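Local coordinates for protein lactate dehydrogenase, adjacent gene encodes predicted malate dehydrogenase (Cryptosporidium parvum, PDB 4ND2) that probably catalyses the NAD-dependent interconversion of pyruvate and (S)-lactate, at residues 153-158 against 212-216; 183-187 against 289-295; 253-259 against 272-278; 115-119 against 243-247. All blocks are in the same frame, centred on the assembly; numbering follows the deposited sequence.

Interaction 1: 153-158 against 212-216; sequences RFRTFI and IVCHT. With PYR (pyruvic acid), chain D.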
loop_
_atom_site.group_PDB
_atom_site.type_symbol
_atom_site.label_atom_id
_atom_site.label_comp_id
_atom_site.label_asym_id
_atom_site.label_seq_id
_atom_site.Cartn_x
_atom_site.Cartn_y
_atom_site.Cartn_z
ATOM N N ARG A 153 -4.742 16.998 -14.012
ATOM C CA ARG A 153 -4.106 17.388 -15.266
ATOM C C ARG A 153 -3.356 18.713 -15.095
ATOM O O ARG A 153 -2.205 18.831 -15.500
ATOM C CB ARG A 153 -5.146 17.502 -16.382
ATOM C CG ARG A 153 -5.693 16.156 -16.838
ATOM C CD ARG A 153 -7.016 16.296 -17.567
ATOM N NE ARG A 153 -7.427 15.036 -18.190
ATOM C CZ ARG A 153 -8.584 14.849 -18.821
ATOM N NH1 ARG A 153 -9.473 15.836 -18.921
ATOM N NH2 ARG A 153 -8.858 13.662 -19.352
ATOM N N PHE A 154 -4.022 19.687 -14.481
ATOM C CA PHE A 154 -3.455 21.016 -14.227
ATOM C C PHE A 154 -2.176 20.892 -13.390
ATOM O O PHE A 154 -1.125 21.408 -13.776
ATOM C CB PHE A 154 -4.519 21.884 -13.527
ATOM C CG PHE A 154 -4.185 23.357 -13.425
ATOM C CD1 PHE A 154 -3.431 24.015 -14.392
ATOM C CD2 PHE A 154 -4.691 24.102 -12.367
ATOM C CE1 PHE A 154 -3.160 25.371 -14.280
ATOM C CE2 PHE A 154 -4.426 25.459 -12.252
ATOM C CZ PHE A 154 -3.657 26.093 -13.211
ATOM N N ARG A 155 -2.262 20.169 -12.272
ATOM C CA ARG A 155 -1.101 19.919 -11.402
ATOM C C ARG A 155 0.033 19.200 -12.129
ATOM O O ARG A 155 1.205 19.539 -11.963
ATOM C CB ARG A 155 -1.505 19.070 -10.195
ATOM C CG ARG A 155 -2.434 19.753 -9.211
ATOM C CD ARG A 155 -2.985 18.748 -8.211
ATOM N NE ARG A 155 -2.000 18.398 -7.191
ATOM C CZ ARG A 155 -2.175 17.474 -6.249
ATOM N NH1 ARG A 155 -3.298 16.770 -6.186
ATOM N NH2 ARG A 155 -1.214 17.250 -5.363
ATOM N N THR A 156 -0.331 18.195 -12.921
ATOM C CA THR A 156 0.636 17.388 -13.661
ATOM C C THR A 156 1.426 18.228 -14.662
ATOM O O THR A 156 2.642 18.092 -14.759
ATOM C CB THR A 156 -0.070 16.219 -14.382
ATOM O OG1 THR A 156 -0.639 15.343 -13.401
ATOM C CG2 THR A 156 0.896 15.425 -15.250
ATOM N N PHE A 157 0.731 19.099 -15.388
ATOM C CA PHE A 157 1.371 19.944 -16.394
ATOM C C PHE A 157 2.315 20.964 -15.758
ATOM O O PHE A 157 3.394 21.218 -16.282
ATOM C CB PHE A 157 0.326 20.650 -17.265
ATOM C CG PHE A 157 -0.583 19.713 -18.025
ATOM C CD1 PHE A 157 -0.144 18.457 -18.444
ATOM C CD2 PHE A 157 -1.875 20.098 -18.344
ATOM C CE1 PHE A 157 -0.985 17.608 -19.146
ATOM C CE2 PHE A 157 -2.716 19.254 -19.053
ATOM C CZ PHE A 157 -2.271 18.009 -19.450
ATOM N N ILE A 158 1.914 21.527 -14.622
ATOM C CA ILE A 158 2.785 22.422 -13.858
ATOM C C ILE A 158 4.014 21.654 -13.377
ATOM O O ILE A 158 5.145 22.127 -13.520
ATOM C CB ILE A 158 2.055 23.033 -12.645
ATOM C CG1 ILE A 158 0.921 23.949 -13.115
ATOM C CG2 ILE A 158 3.031 23.814 -11.766
ATOM C CD1 ILE A 158 -0.140 24.205 -12.067
ATOM N N ILE A 212 -0.218 26.041 -20.307
ATOM C CA ILE A 212 -0.646 25.036 -19.332
ATOM C C ILE A 212 -2.147 25.131 -19.056
ATOM O O ILE A 212 -2.820 24.108 -18.922
ATOM C CB ILE A 212 0.163 25.163 -18.016
ATOM C CG1 ILE A 212 1.594 24.661 -18.238
ATOM C CG2 ILE A 212 -0.496 24.388 -16.882
ATOM C CD1 ILE A 212 2.567 25.051 -17.146
ATOM N N VAL A 213 -2.664 26.355 -18.972
ATOM C CA VAL A 213 -4.099 26.580 -18.776
ATOM C C VAL A 213 -4.890 26.061 -19.981
ATOM O O VAL A 213 -5.905 25.377 -19.820
ATOM C CB VAL A 213 -4.402 28.078 -18.527
ATOM C CG1 VAL A 213 -5.894 28.375 -18.642
ATOM C CG2 VAL A 213 -3.880 28.499 -17.161
ATOM N N CYS A 214 -4.413 26.386 -21.180
ATOM C CA CYS A 214 -5.027 25.914 -22.420
ATOM C C CYS A 214 -4.975 24.388 -22.520
ATOM O O CYS A 214 -5.966 23.751 -22.875
ATOM C CB CYS A 214 -4.322 26.538 -23.628
ATOM S SG CYS A 214 -4.930 25.977 -25.235
ATOM N N HIS A 215 -3.816 23.820 -22.199
ATOM C CA HIS A 215 -3.601 22.372 -22.241
ATOM C C HIS A 215 -4.572 21.643 -21.308
ATOM O O HIS A 215 -5.140 20.611 -21.674
ATOM C CB HIS A 215 -2.151 22.056 -21.863
ATOM C CG HIS A 215 -1.714 20.665 -22.201
ATOM N ND1 HIS A 215 -0.505 20.152 -21.787
ATOM C CD2 HIS A 215 -2.321 19.678 -22.905
ATOM C CE1 HIS A 215 -0.379 18.914 -22.227
ATOM N NE2 HIS A 215 -1.468 18.601 -22.906
ATOM N N THR A 216 -4.762 22.197 -20.113
ATOM C CA THR A 216 -5.734 21.675 -19.153
ATOM C C THR A 216 -7.144 21.664 -19.744
ATOM O O THR A 216 -7.865 20.673 -19.625
ATOM C CB THR A 216 -5.729 22.503 -17.852
ATOM O OG1 THR A 216 -4.411 22.495 -17.292
ATOM C CG2 THR A 216 -6.710 21.941 -16.831
HETATM C C PYR D . -12.490 14.228 -19.973
HETATM O O PYR D . -11.549 13.452 -20.260
HETATM O OXT PYR D . -12.278 15.299 -19.362
HETATM C CA PYR D . -13.860 13.892 -20.368
HETATM O O3 PYR D . -14.796 14.515 -19.894
HETATM C CB PYR D . -14.093 12.789 -21.357
HETATM O O HOH W 1 -9.326 18.651 -18.262
#
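Two helices of the C-terminal, substrate-binding domain meet here in a buried, largely side-chain contact, a worked example of how helix packing can carry a substrate-binding residue. Their local axes run roughly antiparallel, at 142°, and approach to 9.3 Å. Ile212 lies at one end of the apolar part: its CG2 is 3.9 Å from Phe154 CE1, 3.8 Å from Phe157 CB and 4.0 Å from Ile158 CG1. One helical turn on, the Phe157 and His215 rings form an offset stack, centroids 3.7 Å apart and planes 7° from parallel, while His215 NE2 keeps a polar partner in Glu222. Beside the stack, Thr216 OG1 turns back to donate to Ile212 O (2.8 Å), so this hydroxyl can sit 3.4 Å from Phe154 CD1 and 3.6 Å from Phe157 CD2 with its proton satisfied. At the other end Arg153 grips the pyruvate carboxylate with two hydrogen bonds, NH1 to OXT at 2.9 Å and NH2 to O at 2.8 Å; a water bridges NH1 (2.9 Å) to Thr216 O (2.8 Å). Arg90, His177 and Asn122 also bind this substrate. Strands 169-174 and 182-183 pack against Phe154, and Thr49 and His50 of the second subunit touch helix 147-162.

Interaction 2: 183-187 against 289-295; sequences PATSS and LDLTPLE. Unlike the reference sequence in segment 183-187: Ala184 (reference Val).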
loop_
_atom_site.group_PDB
_atom_site.type_symbol
_atom_site.label_atom_id
_atom_site.label_comp_id
_atom_site.label_asym_id
_atom_site.label_seq_id
_atom_site.Cartn_x
_atom_site.Cartn_y
_atom_site.Cartn_z
ATOM N N PRO A 183 -8.933 26.928 -14.664
ATOM C CA PRO A 183 -7.738 26.619 -13.883
ATOM C C PRO A 183 -7.233 27.888 -13.199
ATOM O O PRO A 183 -6.761 28.806 -13.870
ATOM C CB PRO A 183 -6.741 26.105 -14.934
ATOM C CG PRO A 183 -7.566 25.764 -16.129
ATOM C CD PRO A 183 -8.701 26.735 -16.105
ATOM N N ALA A 184 -7.363 27.939 -11.877
ATOM C CA ALA A 184 -7.083 29.154 -11.112
ATOM C C ALA A 184 -5.586 29.329 -10.874
ATOM O O ALA A 184 -5.050 28.869 -9.867
ATOM C CB ALA A 184 -7.836 29.125 -9.791
ATOM N N THR A 185 -4.915 30.010 -11.798
ATOM C CA THR A 185 -3.467 30.201 -11.705
ATOM C C THR A 185 -3.044 30.989 -10.463
ATOM O O THR A 185 -1.934 30.805 -9.973
ATOM C CB THR A 185 -2.893 30.920 -12.944
ATOM O OG1 THR A 185 -3.553 32.177 -13.119
ATOM C CG2 THR A 185 -3.062 30.072 -14.198
ATOM N N SER A 186 -3.923 31.852 -9.954
ATOM C CA SER A 186 -3.573 32.737 -8.837
ATOM C C SER A 186 -3.252 31.990 -7.538
ATOM O O SER A 186 -2.438 32.460 -6.741
ATOM C CB SER A 186 -4.689 33.755 -8.580
ATOM O OG SER A 186 -5.837 33.135 -8.025
ATOM N N SER A 187 -3.889 30.840 -7.331
ATOM C CA SER A 187 -3.700 30.052 -6.113
ATOM C C SER A 187 -2.847 28.796 -6.330
ATOM O O SER A 187 -2.855 27.889 -5.501
ATOM C CB SER A 187 -5.059 29.659 -5.537
ATOM O OG SER A 187 -5.799 28.902 -6.475
ATOM N N LEU A 289 -12.006 29.953 -2.653
ATOM C CA LEU A 289 -10.702 30.373 -3.168
ATOM C C LEU A 289 -10.636 31.890 -3.327
ATOM O O LEU A 289 -11.657 32.546 -3.518
ATOM C CB LEU A 289 -10.417 29.718 -4.523
ATOM C CG LEU A 289 -10.203 28.203 -4.543
ATOM C CD1 LEU A 289 -10.191 27.691 -5.975
ATOM C CD2 LEU A 289 -8.912 27.832 -3.830
ATOM N N ASP A 290 -9.424 32.432 -3.249
ATOM C CA ASP A 290 -9.197 33.858 -3.459
ATOM C C ASP A 290 -8.996 34.106 -4.950
ATOM O O ASP A 290 -7.886 33.985 -5.465
ATOM C CB ASP A 290 -7.974 34.324 -2.660
ATOM C CG ASP A 290 -7.811 35.839 -2.654
ATOM O OD1 ASP A 290 -8.828 36.563 -2.744
ATOM O OD2 ASP A 290 -6.655 36.304 -2.549
ATOM N N LEU A 291 -10.082 34.440 -5.640
ATOM C CA LEU A 291 -10.048 34.638 -7.085
ATOM C C LEU A 291 -9.770 36.091 -7.442
ATOM O O LEU A 291 -10.285 37.006 -6.801
ATOM C CB LEU A 291 -11.378 34.214 -7.711
ATOM C CG LEU A 291 -11.791 32.753 -7.522
ATOM C CD1 LEU A 291 -13.159 32.509 -8.140
ATOM C CD2 LEU A 291 -10.750 31.815 -8.116
ATOM N N THR A 292 -8.964 36.292 -8.481
ATOM C CA THR A 292 -8.730 37.621 -9.035
ATOM C C THR A 292 -9.986 38.083 -9.775
ATOM O O THR A 292 -10.852 37.261 -10.094
ATOM C CB THR A 292 -7.553 37.620 -10.028
ATOM O OG1 THR A 292 -7.853 36.746 -11.124
ATOM C CG2 THR A 292 -6.265 37.166 -9.352
ATOM N N PRO A 293 -10.097 39.396 -10.053
ATOM C CA PRO A 293 -11.226 39.876 -10.853
ATOM C C PRO A 293 -11.367 39.142 -12.191
ATOM O O PRO A 293 -12.481 38.798 -12.585
ATOM C CB PRO A 293 -10.898 41.357 -11.068
ATOM C CG PRO A 293 -10.090 41.730 -9.876
ATOM C CD PRO A 293 -9.278 40.510 -9.536
ATOM N N LEU A 294 -10.247 38.897 -12.867
ATOM C CA LEU A 294 -10.251 38.134 -14.117
ATOM C C LEU A 294 -10.816 36.726 -13.915
ATOM O O LEU A 294 -11.658 36.277 -14.690
ATOM C CB LEU A 294 -8.838 38.055 -14.709
ATOM C CG LEU A 294 -8.666 37.232 -15.993
ATOM C CD1 LEU A 294 -9.641 37.683 -17.074
ATOM C CD2 LEU A 294 -7.232 37.315 -16.496
ATOM N N GLU A 295 -10.355 36.043 -12.869
ATOM C CA GLU A 295 -10.822 34.687 -12.563
ATOM C C GLU A 295 -12.306 34.660 -12.191
ATOM O O GLU A 295 -13.023 33.731 -12.561
ATOM C CB GLU A 295 -9.963 34.056 -11.458
ATOM C CG GLU A 295 -8.564 33.687 -11.938
ATOM C CD GLU A 295 -7.593 33.336 -10.821
ATOM O OE1 GLU A 295 -7.858 33.670 -9.646
ATOM O OE2 GLU A 295 -6.545 32.732 -11.127
#
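A single carboxylate can tie a surface turn to the start of a helix, as segment 183-187 illustrates. Pro183 ends a short strand of the C-terminal domain, its ring packed against helices 147-162 and 206-227. Next comes Ala184, valine in the reference sequence and here the centre of an inverse gamma turn; its methyl CB lies 4.3 Å from Leu291 CD2, a loose apolar touch. At Thr185 the backbone swings past Glu295: Thr185 N is 3.2 Å from Glu295 OE2, yet the angle is too poor for a hydrogen bond, and the hydroxyl of Thr185 is hydrogen-bonded to a glycerol, probably from the crystallisation liquor. Ser186 makes the real link. Its N donates to Glu295 OE2 at 3.0 Å and its OG to Glu295 OE1 at 2.6 Å, so backbone and side chain of one residue hold both carboxylate oxygens, while Ser186 CB rests 3.8 Å from Thr292 CG2. Ser187 closes the segment, with OG 4.2 Å from Leu289 CD2; Ser187 packs on Gly192 and Leu289 on Gly191 of the third subunit. The same glutamate serves its own helix: Thr292 N donates to Glu295 OE1 (3.1 Å) and Glu295 N to Thr292 OG1 (3.1 Å). Those reciprocal bonds, with Thr292 as N-cap, are a capping box at the start of helix 293-314, here extended to fasten a neighbouring turn.

Interaction 3: 253-259 against 272-278; sequences AVVPCSA and MGVPTII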
loop_
_atom_site.group_PDB
_atom_site.type_symbol
_atom_site.label_atom_id
_atom_site.label_comp_id
_atom_site.label_asym_id
_atom_site.label_seq_id
_atom_site.Cartn_x
_atom_site.Cartn_y
_atom_site.Cartn_z
ATOM N N ALA A 253 -11.425 15.194 3.155
ATOM C CA ALA A 253 -10.478 15.533 2.102
ATOM C C ALA A 253 -10.997 16.712 1.294
ATOM O O ALA A 253 -12.200 16.833 1.065
ATOM C CB ALA A 253 -10.252 14.336 1.189
ATOM N N VAL A 254 -10.084 17.578 0.865
ATOM C CA VAL A 254 -10.437 18.669 -0.032
ATOM C C VAL A 254 -10.531 18.096 -1.442
ATOM O O VAL A 254 -9.523 17.697 -2.029
ATOM C CB VAL A 254 -9.412 19.820 -0.002
ATOM C CG1 VAL A 254 -9.823 20.917 -0.978
ATOM C CG2 VAL A 254 -9.278 20.384 1.403
ATOM N N VAL A 255 -11.748 18.046 -1.970
ATOM C CA VAL A 255 -12.009 17.420 -3.258
ATOM C C VAL A 255 -12.676 18.415 -4.205
ATOM O O VAL A 255 -13.821 18.810 -3.977
ATOM C CB VAL A 255 -12.923 16.189 -3.086
ATOM C CG1 VAL A 255 -13.198 15.524 -4.430
ATOM C CG2 VAL A 255 -12.296 15.195 -2.117
ATOM N N PRO A 256 -11.964 18.832 -5.268
ATOM C CA PRO A 256 -12.657 19.591 -6.303
ATOM C C PRO A 256 -13.626 18.670 -7.040
ATOM O O PRO A 256 -13.207 17.659 -7.598
ATOM C CB PRO A 256 -11.529 20.068 -7.232
ATOM C CG PRO A 256 -10.249 19.721 -6.552
ATOM C CD PRO A 256 -10.549 18.612 -5.599
ATOM N N CYS A 257 -14.912 18.997 -6.997
ATOM C CA CYS A 257 -15.933 18.197 -7.670
ATOM C C CYS A 257 -17.170 19.046 -7.957
ATOM O O CYS A 257 -17.298 20.168 -7.447
ATOM C CB CYS A 257 -16.298 16.967 -6.828
ATOM S SG CYS A 257 -17.218 17.298 -5.310
ATOM N N SER A 258 -18.063 18.518 -8.788
ATOM C CA SER A 258 -19.299 19.217 -9.112
ATOM C C SER A 258 -20.271 19.020 -7.955
ATOM O O SER A 258 -20.791 17.920 -7.752
ATOM C CB SER A 258 -19.891 18.708 -10.428
ATOM O OG SER A 258 -20.983 19.516 -10.837
ATOM N N ALA A 259 -20.480 20.085 -7.182
ATOM C CA ALA A 259 -21.325 20.037 -5.991
ATOM C C ALA A 259 -22.312 21.197 -5.980
ATOM O O ALA A 259 -22.122 22.193 -6.679
ATOM C CB ALA A 259 -20.467 20.072 -4.738
ATOM N N MET A 272 -21.772 22.994 -9.754
ATOM C CA MET A 272 -20.577 23.328 -10.526
ATOM C C MET A 272 -19.309 22.917 -9.781
ATOM O O MET A 272 -19.347 22.628 -8.585
ATOM C CB MET A 272 -20.538 24.826 -10.842
ATOM C CG MET A 272 -20.303 25.725 -9.638
ATOM S SD MET A 272 -20.106 27.454 -10.107
ATOM C CE MET A 272 -19.697 28.184 -8.526
ATOM N N GLY A 273 -18.189 22.907 -10.496
ATOM C CA GLY A 273 -16.903 22.547 -9.915
ATOM C C GLY A 273 -16.439 23.530 -8.854
ATOM O O GLY A 273 -16.237 24.709 -9.140
ATOM N N VAL A 274 -16.279 23.035 -7.627
ATOM C CA VAL A 274 -15.768 23.829 -6.509
ATOM C C VAL A 274 -14.939 22.943 -5.581
ATOM O O VAL A 274 -15.113 21.723 -5.588
ATOM C CB VAL A 274 -16.908 24.460 -5.679
ATOM C CG1 VAL A 274 -17.603 25.561 -6.466
ATOM C CG2 VAL A 274 -17.912 23.403 -5.227
ATOM N N PRO A 275 -14.047 23.550 -4.770
ATOM C CA PRO A 275 -13.344 22.763 -3.751
ATOM C C PRO A 275 -14.261 22.412 -2.578
ATOM O O PRO A 275 -14.718 23.305 -1.861
ATOM C CB PRO A 275 -12.197 23.686 -3.299
ATOM C CG PRO A 275 -12.242 24.890 -4.183
ATOM C CD PRO A 275 -13.620 24.958 -4.761
ATOM N N THR A 276 -14.540 21.123 -2.405
ATOM C CA THR A 276 -15.405 20.652 -1.328
ATOM C C THR A 276 -14.589 19.946 -0.256
ATOM O O THR A 276 -13.434 19.593 -0.479
ATOM C CB THR A 276 -16.449 19.638 -1.840
ATOM O OG1 THR A 276 -15.795 18.412 -2.191
ATOM C CG2 THR A 276 -17.197 20.181 -3.049
ATOM N N ILE A 277 -15.209 19.748 0.903
ATOM C CA ILE A 277 -14.719 18.816 1.906
ATOM C C ILE A 277 -15.653 17.609 1.871
ATOM O O ILE A 277 -16.861 17.763 2.049
ATOM C CB ILE A 277 -14.738 19.426 3.324
ATOM C CG1 ILE A 277 -13.924 20.726 3.372
ATOM C CG2 ILE A 277 -14.217 18.424 4.348
ATOM C CD1 ILE A 277 -12.476 20.573 2.960
ATOM N N ILE A 278 -15.099 16.420 1.628
ATOM C CA ILE A 278 -15.895 15.190 1.593
ATOM C C ILE A 278 -15.571 14.286 2.783
ATOM O O ILE A 278 -14.400 14.024 3.079
ATOM C CB ILE A 278 -15.700 14.412 0.271
ATOM C CG1 ILE A 278 -16.212 15.257 -0.902
ATOM C CG2 ILE A 278 -16.427 13.070 0.323
ATOM C CD1 ILE A 278 -16.120 14.591 -2.256
#
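Antiparallel pairing fixes the backbone, and rotamers then decide how the two faces of a hairpin are filled; strands 253-261 and 270-279 illustrate the division. Thr276, in the p rotamer, folds its hydroxyl back onto the partner strand, so that Val255 O accepts both Thr276 N (2.9 Å) and Thr276 OG1 (2.7 Å). Cys257 is also p, which brings SG to 3.6 Å from Thr276 OG1. Ile278 adopts mt and extends along the same face, CD1 reaching Val255 CB at 3.7 Å and Cys257 SG at 4.2 Å; Ala259 CB fills in against Thr276 CG2 at 3.7 Å. Met243 and Ala246 of helix 234-248 cover this face. The other bears Val254, Pro256, Ser258, Pro275 and Ile277. There Ile277, in mm, curls its CD1 to within 3.6 Å of Val254 CG2, whereas Ser258 OG, with chi1 t, is hydrogen-bonded to Asp125. Pro256 and Pro275 face each other in a non-hydrogen-bonded pair, CA atoms 4.1 Å apart, where neither nitrogen would serve the other strand. Prolines therefore cost this pairing nothing: complete reciprocal hydrogen bonding at Ala253-Ile278, Val255-Thr276, Cys257-Val274 and Ala259-Met272 sets the register, while the mostly apolar side chains suit the hairpin to a buried place between helix 234-248 on one face and, on the other, strand 169-174 with Val164 and Gly191 of the third subunit at the Val254-Ile277 end.

Interaction 4: 115-119 against 243-247; sequences AFVIC and MAEAY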
loop_
_atom_site.group_PDB
_atom_site.type_symbol
_atom_site.label_atom_id
_atom_site.label_comp_id
_atom_site.label_asym_id
_atom_site.label_seq_id
_atom_site.Cartn_x
_atom_site.Cartn_y
_atom_site.Cartn_z
ATOM N N ALA A 115 -27.362 6.072 -0.394
ATOM C CA ALA A 115 -26.030 5.970 -0.981
ATOM C C ALA A 115 -25.457 7.343 -1.316
ATOM O O ALA A 115 -26.196 8.284 -1.603
ATOM C CB ALA A 115 -26.074 5.109 -2.234
ATOM N N PHE A 116 -24.132 7.446 -1.265
ATOM C CA PHE A 116 -23.421 8.612 -1.773
ATOM C C PHE A 116 -23.229 8.409 -3.271
ATOM O O PHE A 116 -22.601 7.436 -3.686
ATOM C CB PHE A 116 -22.068 8.752 -1.072
ATOM C CG PHE A 116 -21.286 9.971 -1.479
ATOM C CD1 PHE A 116 -21.811 11.243 -1.287
ATOM C CD2 PHE A 116 -20.016 9.851 -2.027
ATOM C CE1 PHE A 116 -21.090 12.371 -1.646
ATOM C CE2 PHE A 116 -19.290 10.975 -2.387
ATOM C CZ PHE A 116 -19.828 12.236 -2.196
ATOM N N VAL A 117 -23.784 9.307 -4.078
ATOM C CA VAL A 117 -23.785 9.138 -5.530
ATOM C C VAL A 117 -22.731 10.019 -6.190
ATOM O O VAL A 117 -22.743 11.239 -6.020
ATOM C CB VAL A 117 -25.168 9.459 -6.134
ATOM C CG1 VAL A 117 -25.133 9.354 -7.655
ATOM C CG2 VAL A 117 -26.224 8.529 -5.550
ATOM N N ILE A 118 -21.832 9.390 -6.948
ATOM C CA ILE A 118 -20.811 10.093 -7.724
ATOM C C ILE A 118 -21.094 9.901 -9.216
ATOM O O ILE A 118 -20.944 8.797 -9.744
ATOM C CB ILE A 118 -19.392 9.572 -7.407
ATOM C CG1 ILE A 118 -19.082 9.716 -5.911
ATOM C CG2 ILE A 118 -18.351 10.311 -8.240
ATOM C CD1 ILE A 118 -17.915 8.871 -5.437
ATOM N N CYS A 119 -21.506 10.971 -9.890
ATOM C CA CYS A 119 -21.769 10.923 -11.327
ATOM C C CYS A 119 -20.495 11.138 -12.131
ATOM O O CYS A 119 -19.669 11.978 -11.778
ATOM C CB CYS A 119 -22.797 11.983 -11.721
ATOM S SG CYS A 119 -24.414 11.740 -10.967
ATOM N N MET A 243 -12.564 9.876 -4.713
ATOM C CA MET A 243 -13.783 10.455 -4.141
ATOM C C MET A 243 -14.532 9.451 -3.265
ATOM O O MET A 243 -15.027 9.807 -2.197
ATOM C CB MET A 243 -14.698 10.984 -5.249
ATOM C CG MET A 243 -14.108 12.166 -6.002
ATOM S SD MET A 243 -15.128 12.742 -7.371
ATOM C CE MET A 243 -16.556 13.368 -6.496
ATOM N N ALA A 244 -14.607 8.200 -3.719
ATOM C CA ALA A 244 -15.227 7.128 -2.939
ATOM C C ALA A 244 -14.471 6.876 -1.633
ATOM O O ALA A 244 -15.094 6.677 -0.586
ATOM C CB ALA A 244 -15.307 5.847 -3.760
ATOM N N GLU A 245 -13.138 6.882 -1.707
ATOM C CA GLU A 245 -12.271 6.760 -0.527
ATOM C C GLU A 245 -12.561 7.830 0.524
ATOM O O GLU A 245 -12.637 7.535 1.718
ATOM C CB GLU A 245 -10.799 6.898 -0.916
ATOM C CG GLU A 245 -10.170 5.710 -1.619
ATOM C CD GLU A 245 -8.754 6.012 -2.081
ATOM O OE1 GLU A 245 -8.158 6.989 -1.578
ATOM O OE2 GLU A 245 -8.233 5.281 -2.949
ATOM N N ALA A 246 -12.680 9.077 0.071
ATOM C CA ALA A 246 -12.935 10.208 0.961
ATOM C C ALA A 246 -14.220 10.015 1.760
ATOM O O ALA A 246 -14.263 10.311 2.954
ATOM C CB ALA A 246 -12.999 11.503 0.166
ATOM N N TYR A 247 -15.258 9.512 1.096
ATOM C CA TYR A 247 -16.531 9.236 1.747
ATOM C C TYR A 247 -16.424 8.051 2.707
ATOM O O TYR A 247 -16.773 8.166 3.879
ATOM C CB TYR A 247 -17.627 8.973 0.705
ATOM C CG TYR A 247 -18.980 8.689 1.316
ATOM C CD1 TYR A 247 -19.788 9.726 1.774
ATOM C CD2 TYR A 247 -19.449 7.385 1.448
ATOM C CE1 TYR A 247 -21.023 9.475 2.347
ATOM C CE2 TYR A 247 -20.687 7.124 2.016
ATOM C CZ TYR A 247 -21.468 8.171 2.464
ATOM O OH TYR A 247 -22.697 7.916 3.025
#
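Strand 116-119 and helix 234-248 join two domains of one chain through ring stacking and aliphatic packing, a compact case of an apolar contact. No hydrogen bond crosses between segments 115-119 and 243-247. The aromatic part comes first: Phe116 and Tyr247 form an offset stack, with planes at 6° and centroids 4.6 Å apart, and Phe116 CG lies 3.6 Å from Tyr247 CD1. The displacement places Phe116 CB, rather than its ring centre, over the Tyr247 ring, a CH-pi contact 3.5 Å from the centroid and only 6° off the normal. Aliphatic packing makes up the second group. Two residues along the strand, Ile118 places CD1 3.8 Å from Ala244 N, 3.9 Å from Met243 CB and 4.3 Å from Ala244 CB. Phe116 and Ile118 project from the same face of the strand, and Met243 and Tyr247 lie one helical turn apart, so the two pairs match in spacing. The axes of the short segments 116-119 and 243-247 run nearly antiparallel, at 165°, and approach to 10.0 Å. Beyond these pairs, Met243 also packs on Met145, which contacts the cofactor, and Tyr247 on Ile2 of the fourth subunit. The arrangement is a helix-on-sheet interface of the lactate/malate dehydrogenase fold: a helix of the C-terminal domain lies against the parallel Rossmann sheet of the NAD-binding domain.

Overall arrangement
Three of the contacts are buried; interaction 2, only partly so, reaches the surface and relies on a charged carboxylate. Interaction 1, next to it, shares its packing through Phe154 on Pro183 and Val213 on Thr185, and it alone touches the substrate. Helix 234-248, part of interaction 4, also packs on the hairpin of interaction 3, Met243 touching Val255 and Cys257 as well as Ile118 of the Rossmann strand, so the two contacts adjoin. Backbone hydrogen bonds dominate interaction 3, and stacked rings mark interactions 1 and 4. Interaction 4 spans both domains, whereas the others lie within the C-terminal one. Interactions 2 and 3 both border the third subunit.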